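Local coordinates for outer surface protein (PDB 1X7F) that is of uncharacterised function but probably acts as a 6-phospho-N-acetylmuramidase, a glycosidase that would release 6-phosphorylated N-acetylmuramic acid from cell-wall fragments, at residues A[320-326]-A[354-360]. Residues are numbered along the deposited sequence; the frame is centred on the assembly and turned at random.
Sequences VRESVLQ and IDERKNI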
ATOM      1  N   VAL A 320       2.291 -29.132 -27.002  1.00 37.15           N
ATOM      2  CA  VAL A 320       2.536 -29.864 -25.768  1.00 40.04           C
ATOM      3  C   VAL A 320       4.050 -29.912 -25.494  1.00 40.19           C
ATOM      4  O   VAL A 320       4.837 -30.175 -26.403  1.00 41.18           O
ATOM      5  CB  VAL A 320       1.933 -31.304 -25.868  1.00 40.21           C
ATOM      6  CG1 VAL A 320       2.259 -32.109 -24.647  1.00 42.66           C
ATOM      7  CG2 VAL A 320       0.411 -31.253 -26.040  1.00 41.31           C
ATOM      8  N   ARG A 321       4.458 -29.601 -24.267  1.00 41.38           N
ATOM      9  CA  ARG A 321       5.833 -29.886 -23.826  1.00 42.51           C
ATOM     10  C   ARG A 321       5.850 -30.600 -22.478  1.00 43.40           C
ATOM     11  O   ARG A 321       4.910 -31.299 -22.161  1.00 44.24           O
ATOM     12  CB  ARG A 321       6.740 -28.652 -23.861  1.00 42.92           C
ATOM     13  CG  ARG A 321       6.064 -27.338 -23.578  1.00 42.54           C
ATOM     14  CD  ARG A 321       6.974 -26.119 -23.711  1.00 41.04           C
ATOM     15  NE  ARG A 321       6.568 -25.131 -22.715  1.00 42.73           N
ATOM     16  CZ  ARG A 321       5.801 -24.072 -22.958  1.00 42.22           C
ATOM     17  NH1 ARG A 321       5.378 -23.819 -24.194  1.00 40.56           N
ATOM     18  NH2 ARG A 321       5.460 -23.262 -21.954  1.00 37.18           N
ATOM     19  N   GLU A 322       6.912 -30.461 -21.695  1.00 44.78           N
ATOM     20  CA  GLU A 322       7.005 -31.230 -20.457  1.00 45.35           C
ATOM     21  C   GLU A 322       6.176 -30.570 -19.372  1.00 43.61           C
ATOM     22  O   GLU A 322       6.484 -29.460 -18.941  1.00 44.22           O
ATOM     23  CB  GLU A 322       8.462 -31.419 -19.996  1.00 46.72           C
ATOM     24  CG  GLU A 322       9.415 -32.033 -21.027  1.00 52.13           C
ATOM     25  CD  GLU A 322       8.964 -33.386 -21.574  1.00 58.79           C
ATOM     26  OE1 GLU A 322       8.312 -34.171 -20.834  1.00 63.47           O
ATOM     27  OE2 GLU A 322       9.274 -33.670 -22.755  1.00 59.80           O
ATOM     28  N   SER A 323       5.114 -31.259 -18.962  1.00 41.68           N
ATOM     29  CA  SER A 323       4.247 -30.823 -17.887  1.00 40.41           C
ATOM     30  C   SER A 323       4.791 -31.247 -16.526  1.00 39.40           C
ATOM     31  O   SER A 323       5.351 -32.339 -16.366  1.00 39.18           O
ATOM     32  CB  SER A 323       2.829 -31.365 -18.095  1.00 41.74           C
ATOM     33  OG  SER A 323       2.134 -30.613 -19.086  1.00 42.68           O
ATOM     34  N   VAL A 324       4.645 -30.357 -15.553  1.00 37.34           N
ATOM     35  CA  VAL A 324       5.145 -30.588 -14.200  1.00 35.63           C
ATOM     36  C   VAL A 324       3.992 -30.466 -13.196  1.00 35.88           C
ATOM     37  O   VAL A 324       2.919 -29.900 -13.509  1.00 34.70           O
ATOM     38  CB  VAL A 324       6.318 -29.605 -13.815  1.00 35.57           C
ATOM     39  CG1 VAL A 324       7.552 -29.834 -14.695  1.00 34.87           C
ATOM     40  CG2 VAL A 324       5.878 -28.133 -13.870  1.00 33.35           C
ATOM     41  N   LEU A 325       4.220 -31.022 -12.008  1.00 35.06           N
ATOM     42  CA  LEU A 325       3.324 -30.869 -10.870  1.00 35.48           C
ATOM     43  C   LEU A 325       2.843 -29.432 -10.781  1.00 34.96           C
ATOM     44  O   LEU A 325       3.641 -28.504 -10.837  1.00 34.38           O
ATOM     45  CB  LEU A 325       4.053 -31.252  -9.568  1.00 35.84           C
ATOM     46  CG  LEU A 325       3.267 -31.276  -8.250  1.00 37.75           C
ATOM     47  CD1 LEU A 325       2.264 -32.453  -8.260  1.00 35.42           C
ATOM     48  CD2 LEU A 325       4.223 -31.368  -7.028  1.00 33.87           C
ATOM     49  N   GLN A 326       1.536 -29.247 -10.643  1.00 35.08           N
ATOM     50  CA  GLN A 326       0.985 -27.899 -10.565  1.00 35.10           C
ATOM     51  C   GLN A 326       1.068 -27.427  -9.136  1.00 35.17           C
ATOM     52  O   GLN A 326       0.631 -28.132  -8.228  1.00 35.27           O
ATOM     53  CB  GLN A 326      -0.453 -27.857 -11.076  1.00 35.38           C
ATOM     54  CG  GLN A 326      -0.616 -28.391 -12.480  1.00 33.45           C
ATOM     55  CD  GLN A 326      -2.062 -28.409 -12.900  1.00 35.29           C
ATOM     56  OE1 GLN A 326      -2.682 -27.348 -13.070  1.00 34.51           O
ATOM     57  NE2 GLN A 326      -2.611 -29.606 -13.079  1.00 29.20           N
ATOM     58  N   ILE A 354       0.275 -33.533 -12.115  1.00 34.01           N
ATOM     59  CA  ILE A 354       0.621 -33.245 -13.508  1.00 34.93           C
ATOM     60  C   ILE A 354      -0.607 -33.380 -14.431  1.00 35.68           C
ATOM     61  O   ILE A 354      -1.369 -34.350 -14.338  1.00 34.93           O
ATOM     62  CB  ILE A 354       1.741 -34.202 -13.993  1.00 35.05           C
ATOM     63  CG1 ILE A 354       3.092 -33.841 -13.361  1.00 35.46           C
ATOM     64  CG2 ILE A 354       1.883 -34.137 -15.501  1.00 34.54           C
ATOM     65  CD1 ILE A 354       4.183 -34.979 -13.529  1.00 32.30           C
ATOM     66  N   ASP A 355      -0.796 -32.401 -15.311  1.00 35.80           N
ATOM     67  CA  ASP A 355      -1.850 -32.483 -16.321  1.00 35.80           C
ATOM     68  C   ASP A 355      -1.196 -32.124 -17.642  1.00 35.38           C
ATOM     69  O   ASP A 355      -0.808 -30.975 -17.865  1.00 36.08           O
ATOM     70  CB  ASP A 355      -3.023 -31.537 -15.980  1.00 36.06           C
ATOM     71  CG  ASP A 355      -4.225 -31.723 -16.905  1.00 36.96           C
ATOM     72  OD1 ASP A 355      -5.353 -31.395 -16.484  1.00 38.20           O
ATOM     73  OD2 ASP A 355      -4.149 -32.174 -18.069  1.00 37.07           O
ATOM     74  N   GLU A 356      -1.031 -33.116 -18.513  0.50 35.48           N
ATOM     75  CA  GLU A 356      -0.295 -32.911 -19.770  0.50 35.83           C
ATOM     76  C   GLU A 356      -1.030 -31.962 -20.723  0.50 34.97           C
ATOM     77  O   GLU A 356      -0.474 -31.546 -21.734  0.50 34.12           O
ATOM     78  CB  GLU A 356       0.021 -34.246 -20.477  0.50 35.98           C
ATOM     79  CG  GLU A 356       0.885 -35.241 -19.694  0.50 37.54           C
ATOM     80  CD  GLU A 356       2.323 -34.788 -19.457  0.50 40.17           C
ATOM     81  OE1 GLU A 356       2.913 -34.083 -20.311  0.50 40.29           O
ATOM     82  OE2 GLU A 356       2.880 -35.162 -18.402  0.50 41.76           O
ATOM     83  N   ARG A 357      -2.272 -31.619 -20.386  1.00 35.11           N
ATOM     84  CA  ARG A 357      -3.070 -30.670 -21.188  1.00 35.37           C
ATOM     85  C   ARG A 357      -2.786 -29.188 -20.875  1.00 36.05           C
ATOM     86  O   ARG A 357      -3.389 -28.274 -21.464  1.00 36.26           O
ATOM     87  CB  ARG A 357      -4.559 -30.997 -21.024  1.00 36.10           C
ATOM     88  CG  ARG A 357      -4.911 -32.451 -21.457  1.00 33.63           C
ATOM     89  CD  ARG A 357      -6.299 -32.918 -21.039  1.00 34.25           C
ATOM     90  NE  ARG A 357      -6.553 -32.632 -19.628  1.00 32.86           N
ATOM     91  CZ  ARG A 357      -7.713 -32.813 -19.018  1.00 34.62           C
ATOM     92  NH1 ARG A 357      -8.760 -33.288 -19.697  1.00 32.29           N
ATOM     93  NH2 ARG A 357      -7.833 -32.502 -17.724  1.00 34.52           N
ATOM     94  N   LYS A 358      -1.861 -28.961 -19.945  1.00 35.86           N
ATOM     95  CA  LYS A 358      -1.417 -27.627 -19.578  1.00 36.48           C
ATOM     96  C   LYS A 358       0.085 -27.469 -19.805  1.00 36.48           C
ATOM     97  O   LYS A 358       0.849 -28.392 -19.533  1.00 37.51           O
ATOM     98  CB  LYS A 358      -1.734 -27.349 -18.114  1.00 35.71           C
ATOM     99  CG  LYS A 358      -3.199 -27.494 -17.753  1.00 36.15           C
ATOM    100  CD  LYS A 358      -3.458 -26.958 -16.360  1.00 35.63           C
ATOM    101  CE  LYS A 358      -4.792 -27.420 -15.824  1.00 34.04           C
ATOM    102  NZ  LYS A 358      -5.041 -26.836 -14.480  1.00 32.43           N
ATOM    103  N   ASN A 359       0.499 -26.304 -20.304  1.00 35.99           N
ATOM    104  CA  ASN A 359       1.916 -25.924 -20.340  1.00 35.95           C
ATOM    105  C   ASN A 359       2.228 -24.977 -19.176  1.00 36.04           C
ATOM    106  O   ASN A 359       1.436 -24.077 -18.888  1.00 36.51           O
ATOM    107  CB  ASN A 359       2.260 -25.223 -21.661  1.00 34.91           C
ATOM    108  CG  ASN A 359       2.247 -26.161 -22.875  1.00 36.17           C
ATOM    109  OD1 ASN A 359       2.305 -25.686 -24.005  1.00 37.20           O
ATOM    110  ND2 ASN A 359       2.174 -27.477 -22.654  1.00 32.83           N
ATOM    111  N   ILE A 360       3.357 -25.155 -18.496  1.00 36.22           N
ATOM    112  CA  ILE A 360       3.756 -24.135 -17.499  1.00 36.35           C
ATOM    113  C   ILE A 360       4.447 -22.970 -18.208  1.00 35.15           C
ATOM    114  O   ILE A 360       5.339 -23.178 -19.028  1.00 35.06           O
ATOM    115  CB  ILE A 360       4.657 -24.683 -16.327  1.00 36.34           C
ATOM    116  CG1 ILE A 360       5.044 -23.506 -15.403  1.00 35.01           C
ATOM    117  CG2 ILE A 360       5.914 -25.418 -16.870  1.00 35.15           C
ATOM    118  CD1 ILE A 360       5.807 -23.880 -14.152  1.00 37.48           C
TER
HETATM  119  O   HOH W   1       3.259 -29.471 -21.242  1.00 44.46           O
HETATM  120  O   HOH W   2       4.932 -27.409 -19.729  1.00 23.46           O
HETATM  121  O   HOH W   3       5.265 -34.860 -17.491  1.00 61.27           O
HETATM  122  O   HOH W   4       0.754 -30.117 -15.093  1.00 15.00           O
HETATM  123  O   HOH W   5      -5.505 -30.434 -13.924  1.00 21.61           O
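Ser323 and Lys358 show how a loop without regular structure can be fastened to the beginning of a strand by a few side chains, with water bridging the backbones. The hydroxyl OG of Ser323 gives its proton to Lys358 O at 2.6 Å, almost in line with the carbonyl, and accepts from a water at 2.7 Å. Lys358 is the last residue of a type I turn begun by Asp355, whose OD2 accepts from the backbone N of Arg357, two residues on, in an Asx turn, and whose carboxylate is gripped side-on by the Arg357 guanidinium. The lysine chain runs out extended and crosses that of Gln326 at about a right angle; its NZ meets Gln326 OE1 at 2.8 Å, in the amide plane on a lone pair, while Gln346 takes a second bond from NZ. At the other end Arg321 lies across Asn359, whose CB sits 3.7 Å above the guanidinium plane, offset toward its rim. A bend at chi3 (-146°) turns Arg321 NH2 to Ile360 O, 2.9 Å away and near the guanidinium plane, though the donor stands above the carbonyl plane. Further waters join Glu322 O to Ile360 N and Val324 O to Asp355 N. In the C-terminal domain, the 320-326 loop thus borders strand 358-364, which pairs antiparallel with strand 330-334, and Arg321 forms a salt bridge to Glu284 of helix 282-289.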